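Local coordinates for molybdopterin biosynthesis moeA protein (Pyrococcus horikoshii, PDB 1WU2), which probably takes part in molybdenum cofactor biosynthesis, where MoeA proteins act in joining molybdenum to molybdopterin, at residues A[38-43]-A[177-182]; A[56-61]-A[114-119]; A[60-65]-A[108-113]; A[331-336]-A[354-359]. All coordinates share one frame; numbering follows the deposited sequence.

Contacts 2 and 3 are neighbours, their centres about 8 Å apart: both use strand 60-63, share Gly-60 and Tyr-61, and lie within the MoeA N-terminal region. Contact 2 is buried, a hydrogen-bonded antiparallel pair with apolar side chains, whereas contacts 1, 3 and 4 are only partly buried. Contact 3 has small-residue packing and no hydrogen bond between its segments. Contact 1, whose loop along the chain encloses both, lies about 42 Å from contact 2, centre to centre, and mixes one bridge with water links and charged ends. Contact 4, in the C-terminal region, pairs parallel strands and runs out into a surface salt bridge; its centre is about 62 Å from that of contact 3.

Contact 1: residues A[38-43]-A[177-182]; sequences RVLAED and VPVKVK
Val-177 meets Leu-40 methyl to methyl: Val-177 CG2 lies 3.4 Å from Leu-40 CD2, tighter than ordinary van der Waals packing, with the two side chains crossing at about a right angle. The next residue, Pro-178, offers its carbonyl O to Ala-41 N at 3.2 Å; the bond is straight at the hydrogen (176°). Pro-178 CG lies 3.5 Å from Glu-42 OE2, these side chains also crossing at about a right angle. The CA atoms are nearest at Val-179, whose CA is 4.3 Å from Leu-40 CA, and this single beta bridge ties the loop 38-43 to strand 176-180. Val-179 itself bonds by its backbone to Glu-28 on the antiparallel strand 27-31, so the strand is held from two sides. Lys-180 N then donates to Val-39 O over 2.9 Å, while a water bridges Lys-180 O to Val-39 N. A bend at chi2 (-80°) folds the lysine chain toward Ala-41, where NZ meets a second water bound to Ala-41 O; NZ also forms a salt bridge with Glu-23. Finally Lys-182 lays CE over one face of the Arg-38 guanidinium, 3.7 Å from Arg-38 NE, while NH1 of that arginine is paired with Glu-28.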
loop_
_atom_site.group_PDB
_atom_site.type_symbol
_atom_site.label_atom_id
_atom_site.label_comp_id
_atom_site.label_asym_id
_atom_site.label_seq_id
_atom_site.Cartn_x
_atom_site.Cartn_y
_atom_site.Cartn_z
ATOM N N ARG A 38 10.591 4.502 -0.154
ATOM C CA ARG A 38 11.903 4.201 0.406
ATOM C C ARG A 38 11.888 4.242 1.929
ATOM O O ARG A 38 11.003 4.838 2.538
ATOM C CB ARG A 38 12.944 5.178 -0.134
ATOM C CG ARG A 38 13.276 4.940 -1.591
ATOM C CD ARG A 38 14.213 3.762 -1.808
ATOM N NE ARG A 38 15.074 3.976 -2.966
ATOM C CZ ARG A 38 16.349 3.620 -3.053
ATOM N NH1 ARG A 38 16.967 3.012 -2.047
ATOM N NH2 ARG A 38 17.014 3.876 -4.173
ATOM N N VAL A 39 12.890 3.613 2.530
ATOM C CA VAL A 39 12.969 3.463 3.977
ATOM C C VAL A 39 14.088 4.325 4.540
ATOM O O VAL A 39 15.243 4.155 4.170
ATOM C CB VAL A 39 13.229 1.997 4.365
ATOM C CG1 VAL A 39 13.170 1.820 5.888
ATOM C CG2 VAL A 39 12.232 1.084 3.667
ATOM N N LEU A 40 13.736 5.234 5.445
ATOM C CA LEU A 40 14.705 6.127 6.076
ATOM C C LEU A 40 15.786 5.365 6.837
ATOM O O LEU A 40 15.484 4.488 7.647
ATOM C CB LEU A 40 14.001 7.085 7.041
ATOM C CG LEU A 40 13.351 8.329 6.440
ATOM C CD1 LEU A 40 12.719 9.146 7.556
ATOM C CD2 LEU A 40 14.372 9.167 5.676
ATOM N N ALA A 41 17.042 5.724 6.575
ATOM C CA ALA A 41 18.193 5.103 7.228
ATOM C C ALA A 41 18.360 5.567 8.671
ATOM O O ALA A 41 18.938 4.851 9.490
ATOM C CB ALA A 41 19.459 5.404 6.447
ATOM N N GLU A 42 17.870 6.767 8.971
ATOM C CA GLU A 42 18.035 7.366 10.295
ATOM C C GLU A 42 16.904 8.337 10.640
ATOM O O GLU A 42 16.088 8.689 9.788
ATOM C CB GLU A 42 19.380 8.104 10.366
ATOM C CG GLU A 42 19.538 9.217 9.333
ATOM C CD GLU A 42 20.916 9.864 9.354
ATOM O OE1 GLU A 42 21.440 10.129 10.463
ATOM O OE2 GLU A 42 21.474 10.115 8.260
ATOM N N ASP A 43 16.869 8.761 11.900
ATOM C CA ASP A 43 16.000 9.851 12.332
ATOM C C ASP A 43 16.346 11.124 11.554
ATOM O O ASP A 43 17.518 11.396 11.280
ATOM C CB ASP A 43 16.178 10.128 13.833
ATOM C CG ASP A 43 15.559 9.051 14.725
ATOM O OD1 ASP A 43 14.722 8.245 14.262
ATOM O OD2 ASP A 43 15.854 8.951 15.929
ATOM N N VAL A 177 17.506 12.798 0.643
ATOM C CA VAL A 177 17.293 12.172 1.949
ATOM C C VAL A 177 17.984 10.800 2.056
ATOM O O VAL A 177 17.891 9.984 1.138
ATOM C CB VAL A 177 15.773 12.040 2.254
ATOM C CG1 VAL A 177 15.088 11.005 1.352
ATOM C CG2 VAL A 177 15.537 11.718 3.721
ATOM N N PRO A 178 18.682 10.548 3.164
ATOM C CA PRO A 178 19.332 9.248 3.368
ATOM C C PRO A 178 18.336 8.108 3.601
ATOM O O PRO A 178 17.520 8.180 4.516
ATOM C CB PRO A 178 20.202 9.474 4.611
ATOM C CG PRO A 178 19.584 10.624 5.322
ATOM C CD PRO A 178 18.932 11.472 4.286
ATOM N N VAL A 179 18.415 7.078 2.763
ATOM C CA VAL A 179 17.583 5.883 2.878
ATOM C C VAL A 179 18.445 4.626 2.766
ATOM O O VAL A 179 19.566 4.673 2.264
ATOM C CB VAL A 179 16.478 5.849 1.792
ATOM C CG1 VAL A 179 15.490 6.984 1.996
ATOM C CG2 VAL A 179 17.073 5.895 0.380
ATOM N N LYS A 180 17.919 3.500 3.233
ATOM C CA LYS A 180 18.624 2.228 3.126
ATOM C C LYS A 180 18.742 1.807 1.662
ATOM O O LYS A 180 17.831 2.035 0.860
ATOM C CB LYS A 180 17.896 1.131 3.909
ATOM C CG LYS A 180 17.814 1.366 5.409
ATOM C CD LYS A 180 19.097 0.984 6.119
ATOM C CE LYS A 180 18.866 0.782 7.605
ATOM N NZ LYS A 180 20.125 0.448 8.323
ATOM N N VAL A 181 19.878 1.202 1.326
ATOM C CA VAL A 181 20.064 0.559 0.034
ATOM C C VAL A 181 19.130 -0.643 -0.018
ATOM O O VAL A 181 19.000 -1.373 0.967
ATOM C CB VAL A 181 21.533 0.105 -0.169
ATOM C CG1 VAL A 181 21.666 -0.841 -1.361
ATOM C CG2 VAL A 181 22.440 1.317 -0.349
ATOM N N LYS A 182 18.466 -0.820 -1.157
ATOM C CA LYS A 182 17.547 -1.931 -1.362
ATOM C C LYS A 182 18.325 -3.238 -1.336
ATOM O O LYS A 182 19.290 -3.386 -2.088
ATOM C CB LYS A 182 16.842 -1.807 -2.710
ATOM C CG LYS A 182 15.989 -0.567 -2.863
ATOM C CD LYS A 182 15.096 -0.679 -4.086
ATOM C CE LYS A 182 14.258 0.567 -4.287
ATOM N NZ LYS A 182 13.292 0.382 -5.402
HETATM O O HOH W 1 15.123 2.162 0.831
HETATM O O HOH W 2 20.825 3.048 8.731
#

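Contact 2: residues A[56-61]-A[114-119]; sequences AAVDGY and NAVIMQ
Val-58 and Val-116 face each other at the apolar centre, CG1 of one 4.1 Å from CG1 of the other, their side chains sliding past in opposite directions. They pack beside the antiparallel pairing of strands 60-63 and 115-118, the latter an outermost strand of its six-stranded mixed sheet within the chain; at the start of strand 115-118, Asn-114 and Ala-115 both face Ile-63, a classic beta bulge. The other branch of Val-58, CG2, is anti to the backbone N (chi1 of CG1 76°), which turns it to the selenomethionine Met-118, 3.8 Å from its CE. Ala-56 adds a more distant methyl beside Val-116 CG2. An alanine in place of Val-58 would probably open a gap between Val-116 and Met-118 and leave the selenomethionine tip freer to turn. Next outward, Gly-60 and Met-118 form a non-hydrogen-bonded pair. Gly-60 CA comes within 3.0 Å of Ile-117 O, a CA-H...O contact at a place where a CB would collide with that oxygen. Tyr-61 and Ile-117 follow as a hydrogen-bonded pair, with Tyr-61 N to Ile-117 O at 3.0 Å and Ile-117 N to Tyr-61 O at 3.1 Å; on the same face of the sheet Tyr-61 CB rests on Ile-117 CG2. At the polar edge the side chains of Asp-59 and Gln-119 look beyond the pair, to Thr-105 and Lys-102 respectively. Between their backbones, Gln-119 N donates to Asp-59 O at 3.2 Å.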
loop_
_atom_site.group_PDB
_atom_site.type_symbol
_atom_site.label_atom_id
_atom_site.label_comp_id
_atom_site.label_asym_id
_atom_site.label_seq_id
_atom_site.Cartn_x
_atom_site.Cartn_y
_atom_site.Cartn_z
ATOM N N ALA A 56 0.797 36.185 14.827
ATOM C CA ALA A 56 -0.623 36.417 15.038
ATOM C C ALA A 56 -1.387 35.476 14.107
ATOM O O ALA A 56 -1.123 35.443 12.912
ATOM C CB ALA A 56 -0.973 37.862 14.743
ATOM N N ALA A 57 -2.317 34.706 14.663
ATOM C CA ALA A 57 -3.137 33.776 13.884
ATOM C C ALA A 57 -4.361 34.469 13.292
ATOM O O ALA A 57 -5.110 33.867 12.526
ATOM C CB ALA A 57 -3.574 32.607 14.759
ATOM N N VAL A 58 -4.555 35.734 13.654
ATOM C CA VAL A 58 -5.714 36.506 13.231
ATOM C C VAL A 58 -5.368 38.001 13.148
ATOM O O VAL A 58 -4.423 38.463 13.790
ATOM C CB VAL A 58 -6.890 36.271 14.223
ATOM C CG1 VAL A 58 -6.688 37.050 15.528
ATOM C CG2 VAL A 58 -8.219 36.609 13.584
ATOM N N ASP A 59 -6.126 38.746 12.347
ATOM C CA ASP A 59 -6.021 40.205 12.329
ATOM C C ASP A 59 -6.632 40.710 13.623
ATOM O O ASP A 59 -7.822 40.508 13.856
ATOM C CB ASP A 59 -6.780 40.819 11.146
ATOM C CG ASP A 59 -6.356 40.247 9.809
ATOM O OD1 ASP A 59 -6.955 40.633 8.785
ATOM O OD2 ASP A 59 -5.447 39.406 9.678
ATOM N N GLY A 60 -5.830 41.346 14.471
ATOM C CA GLY A 60 -6.325 41.807 15.756
ATOM C C GLY A 60 -5.436 42.804 16.472
ATOM O O GLY A 60 -4.767 43.603 15.834
ATOM N N TYR A 61 -5.456 42.757 17.803
ATOM C CA TYR A 61 -4.650 43.637 18.642
ATOM C C TYR A 61 -3.824 42.808 19.623
ATOM O O TYR A 61 -4.372 42.038 20.408
ATOM C CB TYR A 61 -5.552 44.603 19.411
ATOM C CG TYR A 61 -6.321 45.550 18.520
ATOM C CD1 TYR A 61 -5.740 46.727 18.057
ATOM C CD2 TYR A 61 -7.626 45.265 18.133
ATOM C CE1 TYR A 61 -6.441 47.597 17.232
ATOM C CE2 TYR A 61 -8.334 46.126 17.311
ATOM C CZ TYR A 61 -7.737 47.291 16.863
ATOM O OH TYR A 61 -8.436 48.148 16.046
ATOM N N ASN A 114 1.541 38.879 24.850
ATOM C CA ASN A 114 1.429 37.425 24.946
ATOM C C ASN A 114 0.075 36.896 24.456
ATOM O O ASN A 114 -0.238 35.724 24.651
ATOM C CB ASN A 114 1.728 36.947 26.379
ATOM C CG ASN A 114 0.685 37.402 27.391
ATOM O OD1 ASN A 114 -0.156 38.241 27.097
ATOM N ND2 ASN A 114 0.748 36.844 28.596
ATOM N N ALA A 115 -0.708 37.754 23.803
ATOM C CA ALA A 115 -1.997 37.355 23.234
ATOM C C ALA A 115 -2.462 38.304 22.130
ATOM O O ALA A 115 -1.968 39.421 22.008
ATOM C CB ALA A 115 -3.050 37.270 24.331
ATOM N N VAL A 116 -3.413 37.837 21.325
ATOM C CA VAL A 116 -4.038 38.651 20.284
ATOM C C VAL A 116 -5.557 38.449 20.303
ATOM O O VAL A 116 -6.043 37.320 20.344
ATOM C CB VAL A 116 -3.483 38.321 18.877
ATOM C CG1 VAL A 116 -4.122 39.220 17.819
ATOM C CG2 VAL A 116 -1.962 38.471 18.843
ATOM N N ILE A 117 -6.289 39.560 20.278
ATOM C CA ILE A 117 -7.752 39.547 20.264
ATOM C C ILE A 117 -8.243 39.908 18.868
ATOM O O ILE A 117 -7.750 40.849 18.257
ATOM C CB ILE A 117 -8.338 40.528 21.332
ATOM C CG1 ILE A 117 -9.874 40.488 21.334
ATOM C CG2 ILE A 117 -7.863 41.977 21.105
ATOM C CD1 ILE A 117 -10.467 39.549 22.350
HETATM N N MSE A 118 -9.219 39.152 18.374
HETATM C CA MSE A 118 -9.803 39.398 17.057
HETATM C C MSE A 118 -10.361 40.815 16.964
HETATM O O MSE A 118 -10.928 41.334 17.927
HETATM C CB MSE A 118 -10.923 38.400 16.781
HETATM C CG MSE A 118 -10.468 36.960 16.716
HETATM SE SE MSE A 118 -11.913 35.807 16.159
HETATM C CE MSE A 118 -11.889 36.205 14.260
ATOM N N GLN A 119 -10.182 41.429 15.797
ATOM C CA GLN A 119 -10.644 42.794 15.526
ATOM C C GLN A 119 -12.113 42.993 15.877
ATOM O O GLN A 119 -12.490 43.962 16.535
ATOM C CB GLN A 119 -10.474 43.107 14.034
ATOM C CG GLN A 119 -9.420 44.144 13.716
ATOM C CD GLN A 119 -8.994 44.101 12.259
ATOM O OE1 GLN A 119 -7.851 44.408 11.937
ATOM N NE2 GLN A 119 -9.914 43.718 11.378
#

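Contact 3: residues A[60-65]-A[108-113]; sequences GYAIRA and RIPKGA
Ala-62 packs its CB 3.6 Å from Ala-113 CB and 3.7 Å from Pro-110 CD, and this small triangle of carbon is the tight part of the contact. The partners of Ala-62 belong to one type II beta turn, Pro-110 to Ala-113, closed by Ala-113 N donating to Pro-110 O at 3.2 Å. Because the turn brings its first and last residues together, Pro-110 and Ala-113 can both press on the single methyl that strand 60-63 points toward them. The proline ring also rests on Ile-101, from strand 99-103, a sheet neighbour of 60-63, and on Ala-91, so the turn is packed against the sheet of the N-terminal region. The outer side is sparse and exposed, with few contacts. There Gly-112 takes the third position of the turn with a positive phi of 99°, a backbone shape that would drive a beta carbon into the carbonyl O of Lys-111. Its own carbonyl O makes one close carbon-oxygen approach, 3.0 Å to Arg-64 CD, and the arginine reaches it because its chain bends at chi2 (-83°) and again at chi3. The guanidinium itself approaches Gly-112 O obliquely; NH1 is bonded to Val-95 O. An alanine in place of Arg-64 would probably leave Val-95 O without this partner and uncover the Gly-112 carbonyl. No hydrogen bond joins the two segments anywhere; between the tight and sparse parts the backbones meet through a CA-H...O contact, Ala-113 CA to Ile-63 O, 3.5 Å.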
loop_
_atom_site.group_PDB
_atom_site.type_symbol
_atom_site.label_atom_id
_atom_site.label_comp_id
_atom_site.label_asym_id
_atom_site.label_seq_id
_atom_site.Cartn_x
_atom_site.Cartn_y
_atom_site.Cartn_z
ATOM N N GLY A 60 -5.830 41.346 14.471
ATOM C CA GLY A 60 -6.325 41.807 15.756
ATOM C C GLY A 60 -5.436 42.804 16.472
ATOM O O GLY A 60 -4.767 43.603 15.834
ATOM N N TYR A 61 -5.456 42.757 17.803
ATOM C CA TYR A 61 -4.650 43.637 18.642
ATOM C C TYR A 61 -3.824 42.808 19.623
ATOM O O TYR A 61 -4.372 42.038 20.408
ATOM C CB TYR A 61 -5.552 44.603 19.411
ATOM C CG TYR A 61 -6.321 45.550 18.520
ATOM C CD1 TYR A 61 -5.740 46.727 18.057
ATOM C CD2 TYR A 61 -7.626 45.265 18.133
ATOM C CE1 TYR A 61 -6.441 47.597 17.232
ATOM C CE2 TYR A 61 -8.334 46.126 17.311
ATOM C CZ TYR A 61 -7.737 47.291 16.863
ATOM O OH TYR A 61 -8.436 48.148 16.046
ATOM N N ALA A 62 -2.505 42.967 19.569
ATOM C CA ALA A 62 -1.605 42.286 20.489
ATOM C C ALA A 62 -1.668 42.948 21.866
ATOM O O ALA A 62 -1.233 44.083 22.037
ATOM C CB ALA A 62 -0.185 42.307 19.944
ATOM N N ILE A 63 -2.224 42.231 22.840
ATOM C CA ILE A 63 -2.425 42.757 24.187
ATOM C C ILE A 63 -1.709 41.897 25.218
ATOM O O ILE A 63 -1.008 40.947 24.871
ATOM C CB ILE A 63 -3.940 42.815 24.511
ATOM C CG1 ILE A 63 -4.557 41.410 24.498
ATOM C CG2 ILE A 63 -4.659 43.718 23.516
ATOM C CD1 ILE A 63 -5.893 41.322 25.203
ATOM N N ARG A 64 -1.886 42.251 26.487
ATOM C CA ARG A 64 -1.508 41.387 27.593
ATOM C C ARG A 64 -2.764 40.640 28.011
ATOM O O ARG A 64 -3.791 41.260 28.283
ATOM C CB ARG A 64 -0.984 42.201 28.776
ATOM C CG ARG A 64 0.030 43.277 28.417
ATOM C CD ARG A 64 1.438 42.752 28.292
ATOM N NE ARG A 64 2.013 42.445 29.604
ATOM C CZ ARG A 64 2.964 43.154 30.214
ATOM N NH1 ARG A 64 3.488 44.238 29.649
ATOM N NH2 ARG A 64 3.400 42.771 31.408
ATOM N N ALA A 65 -2.690 39.313 28.039
ATOM C CA ALA A 65 -3.790 38.488 28.530
ATOM C C ALA A 65 -4.128 38.860 29.972
ATOM O O ALA A 65 -5.295 38.895 30.353
ATOM C CB ALA A 65 -3.423 37.009 28.435
ATOM N N ARG A 108 4.716 39.216 13.407
ATOM C CA ARG A 108 5.404 38.780 14.611
ATOM C C ARG A 108 4.800 39.473 15.823
ATOM O O ARG A 108 4.581 40.680 15.801
ATOM C CB ARG A 108 6.896 39.101 14.520
ATOM C CG ARG A 108 7.728 38.492 15.638
ATOM C CD ARG A 108 8.952 39.302 15.983
ATOM N NE ARG A 108 10.019 39.095 15.011
ATOM C CZ ARG A 108 11.001 39.953 14.753
ATOM N NH1 ARG A 108 11.090 41.112 15.398
ATOM N NH2 ARG A 108 11.911 39.636 13.839
ATOM N N ILE A 109 4.526 38.704 16.870
ATOM C CA ILE A 109 3.953 39.258 18.090
ATOM C C ILE A 109 4.954 40.257 18.665
ATOM O O ILE A 109 6.109 39.904 18.904
ATOM C CB ILE A 109 3.637 38.144 19.123
ATOM C CG1 ILE A 109 2.643 37.118 18.554
ATOM C CG2 ILE A 109 3.088 38.744 20.410
ATOM C CD1 ILE A 109 1.382 37.707 17.958
ATOM N N PRO A 110 4.535 41.508 18.854
ATOM C CA PRO A 110 5.422 42.523 19.430
ATOM C C PRO A 110 5.977 42.112 20.786
ATOM O O PRO A 110 5.340 41.344 21.506
ATOM C CB PRO A 110 4.510 43.743 19.587
ATOM C CG PRO A 110 3.419 43.542 18.612
ATOM C CD PRO A 110 3.211 42.065 18.523
ATOM N N LYS A 111 7.170 42.602 21.109
ATOM C CA LYS A 111 7.695 42.522 22.467
ATOM C C LYS A 111 6.629 43.053 23.429
ATOM O O LYS A 111 5.965 44.051 23.136
ATOM C CB LYS A 111 8.977 43.349 22.593
ATOM C CG LYS A 111 9.987 42.820 23.599
ATOM C CD LYS A 111 11.289 43.615 23.515
ATOM C CE LYS A 111 12.438 42.916 24.224
ATOM N NZ LYS A 111 13.545 43.865 24.546
ATOM N N GLY A 112 6.452 42.366 24.555
ATOM C CA GLY A 112 5.471 42.747 25.553
ATOM C C GLY A 112 4.176 41.958 25.474
ATOM O O GLY A 112 3.600 41.620 26.506
ATOM N N ALA A 113 3.712 41.671 24.258
ATOM C CA ALA A 113 2.432 40.989 24.063
ATOM C C ALA A 113 2.549 39.475 24.216
ATOM O O ALA A 113 3.529 38.868 23.780
ATOM C CB ALA A 113 1.852 41.328 22.700
#

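Contact 4: residues A[331-336]-A[354-359]; sequences ILQDDI and IARVIK
The amide of Gln-333 lies beside the chain of Arg-356, both pointing the same way, with the amide and guanidinium planes turned 54° apart. It is the aliphatic part of the arginine that the amide touches: Gln-333 OE1 is 3.4 Å from Arg-356 CB, and NE2 is 3.8 Å from CD. The second flat group, the Asp-334 carboxylate, uses one oxygen: OD2 forms a salt bridge with Lys-359 NZ at 3.1 Å and receives a weak hydrogen bond from Val-357 N at 3.4 Å. Lys-359 NZ also donates to Val-357 O. Behind these groups run parallel strands of the C-terminal region, Ile-331 beside Ile-354 and Leu-332 beside Ala-355, with 354-357 flanked on its other edge by strand 343-351. Ala-355 is gripped at both backbone ends, N to Ile-331 O at 3.0 Å and O to Gln-333 N at 3.0 Å. On the buried side Val-357 CG2 packs 3.5 Å from Ile-336 CD1, with Leu-332 CD1 nearby. Beyond Gln-333 the carboxylate OD2, rather than a backbone carbonyl, accepts weakly from Val-357 N, so the pairing here is probably reinforced by a charge that Lys-359 would help to stabilise.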
loop_
_atom_site.group_PDB
_atom_site.type_symbol
_atom_site.label_atom_id
_atom_site.label_comp_id
_atom_site.label_asym_id
_atom_site.label_seq_id
_atom_site.Cartn_x
_atom_site.Cartn_y
_atom_site.Cartn_z
ATOM N N ILE A 331 -15.418 -9.606 10.655
ATOM C CA ILE A 331 -16.329 -10.696 10.979
ATOM C C ILE A 331 -16.223 -11.746 9.883
ATOM O O ILE A 331 -16.307 -11.430 8.702
ATOM C CB ILE A 331 -17.779 -10.178 11.104
ATOM C CG1 ILE A 331 -17.873 -9.137 12.225
ATOM C CG2 ILE A 331 -18.751 -11.337 11.366
ATOM C CD1 ILE A 331 -18.035 -7.714 11.726
ATOM N N LEU A 332 -16.059 -13.000 10.287
ATOM C CA LEU A 332 -15.797 -14.086 9.354
ATOM C C LEU A 332 -17.099 -14.591 8.728
ATOM O O LEU A 332 -18.044 -14.913 9.438
ATOM C CB LEU A 332 -15.077 -15.219 10.084
ATOM C CG LEU A 332 -14.318 -16.257 9.260
ATOM C CD1 LEU A 332 -13.223 -15.623 8.424
ATOM C CD2 LEU A 332 -13.738 -17.304 10.204
ATOM N N GLN A 333 -17.136 -14.659 7.399
ATOM C CA GLN A 333 -18.342 -15.051 6.670
ATOM C C GLN A 333 -18.616 -16.552 6.729
ATOM O O GLN A 333 -19.772 -16.967 6.796
ATOM C CB GLN A 333 -18.251 -14.618 5.200
ATOM C CG GLN A 333 -19.578 -14.713 4.446
ATOM C CD GLN A 333 -19.486 -14.207 3.017
ATOM O OE1 GLN A 333 -18.959 -13.125 2.767
ATOM N NE2 GLN A 333 -20.005 -14.990 2.078
ATOM N N ASP A 334 -17.553 -17.353 6.682
ATOM C CA ASP A 334 -17.671 -18.808 6.573
ATOM C C ASP A 334 -16.847 -19.529 7.633
ATOM O O ASP A 334 -15.939 -18.950 8.225
ATOM C CB ASP A 334 -17.216 -19.274 5.184
ATOM C CG ASP A 334 -17.716 -18.371 4.066
ATOM O OD1 ASP A 334 -18.947 -18.300 3.858
ATOM O OD2 ASP A 334 -16.950 -17.695 3.346
ATOM N N ASP A 335 -17.169 -20.799 7.857
ATOM C CA ASP A 335 -16.394 -21.650 8.753
ATOM C C ASP A 335 -15.074 -22.018 8.077
ATOM O O ASP A 335 -15.047 -22.303 6.878
ATOM C CB ASP A 335 -17.158 -22.940 9.091
ATOM C CG ASP A 335 -18.500 -22.682 9.764
ATOM O OD1 ASP A 335 -19.463 -23.428 9.484
ATOM O OD2 ASP A 335 -18.691 -21.767 10.585
ATOM N N ILE A 336 -13.988 -21.999 8.846
ATOM C CA ILE A 336 -12.691 -22.494 8.389
ATOM C C ILE A 336 -12.248 -23.643 9.290
ATOM O O ILE A 336 -11.623 -23.404 10.323
ATOM C CB ILE A 336 -11.607 -21.382 8.408
ATOM C CG1 ILE A 336 -12.126 -20.089 7.785
ATOM C CG2 ILE A 336 -10.357 -21.853 7.651
ATOM C CD1 ILE A 336 -11.243 -18.888 8.054
ATOM N N ILE A 354 -16.062 -7.503 6.462
ATOM C CA ILE A 354 -16.372 -8.934 6.409
ATOM C C ILE A 354 -15.282 -9.694 5.647
ATOM O O ILE A 354 -14.945 -9.340 4.522
ATOM C CB ILE A 354 -17.765 -9.157 5.757
ATOM C CG1 ILE A 354 -18.884 -8.765 6.730
ATOM C CG2 ILE A 354 -17.955 -10.616 5.323
ATOM C CD1 ILE A 354 -20.102 -8.172 6.060
ATOM N N ALA A 355 -14.740 -10.734 6.279
ATOM C CA ALA A 355 -13.741 -11.612 5.671
ATOM C C ALA A 355 -14.396 -12.833 5.014
ATOM O O ALA A 355 -14.819 -13.763 5.700
ATOM C CB ALA A 355 -12.733 -12.062 6.725
ATOM N N ARG A 356 -14.470 -12.818 3.685
ATOM C CA ARG A 356 -15.014 -13.928 2.905
ATOM C C ARG A 356 -13.882 -14.867 2.497
ATOM O O ARG A 356 -12.956 -14.459 1.806
ATOM C CB ARG A 356 -15.724 -13.395 1.655
ATOM C CG ARG A 356 -16.326 -14.474 0.755
ATOM C CD ARG A 356 -17.275 -13.938 -0.314
ATOM N NE ARG A 356 -16.615 -13.019 -1.247
ATOM C CZ ARG A 356 -15.782 -13.381 -2.229
ATOM N NH1 ARG A 356 -15.480 -14.658 -2.442
ATOM N NH2 ARG A 356 -15.246 -12.451 -3.014
ATOM N N VAL A 357 -13.966 -16.123 2.915
ATOM C CA VAL A 357 -12.904 -17.090 2.654
ATOM C C VAL A 357 -12.951 -17.599 1.212
ATOM O O VAL A 357 -13.978 -18.102 0.752
ATOM C CB VAL A 357 -12.992 -18.290 3.626
ATOM C CG1 VAL A 357 -11.950 -19.355 3.289
ATOM C CG2 VAL A 357 -12.809 -17.820 5.061
ATOM N N ILE A 358 -11.834 -17.452 0.504
ATOM C CA ILE A 358 -11.650 -18.084 -0.798
ATOM C C ILE A 358 -11.031 -19.456 -0.577
ATOM O O ILE A 358 -9.900 -19.565 -0.099
ATOM C CB ILE A 358 -10.742 -17.228 -1.707
ATOM C CG1 ILE A 358 -11.354 -15.844 -1.914
ATOM C CG2 ILE A 358 -10.533 -17.904 -3.064
ATOM C CD1 ILE A 358 -10.659 -14.780 -1.149
ATOM N N LYS A 359 -11.784 -20.497 -0.917
ATOM C CA LYS A 359 -11.275 -21.867 -0.874
ATOM C C LYS A 359 -10.969 -22.338 -2.287
ATOM O O LYS A 359 -11.781 -22.166 -3.197
ATOM C CB LYS A 359 -12.256 -22.843 -0.196
ATOM C CG LYS A 359 -13.742 -22.505 -0.300
ATOM C CD LYS A 359 -14.197 -21.669 0.893
ATOM C CE LYS A 359 -15.509 -20.952 0.621
ATOM N NZ LYS A 359 -15.961 -20.156 1.800
#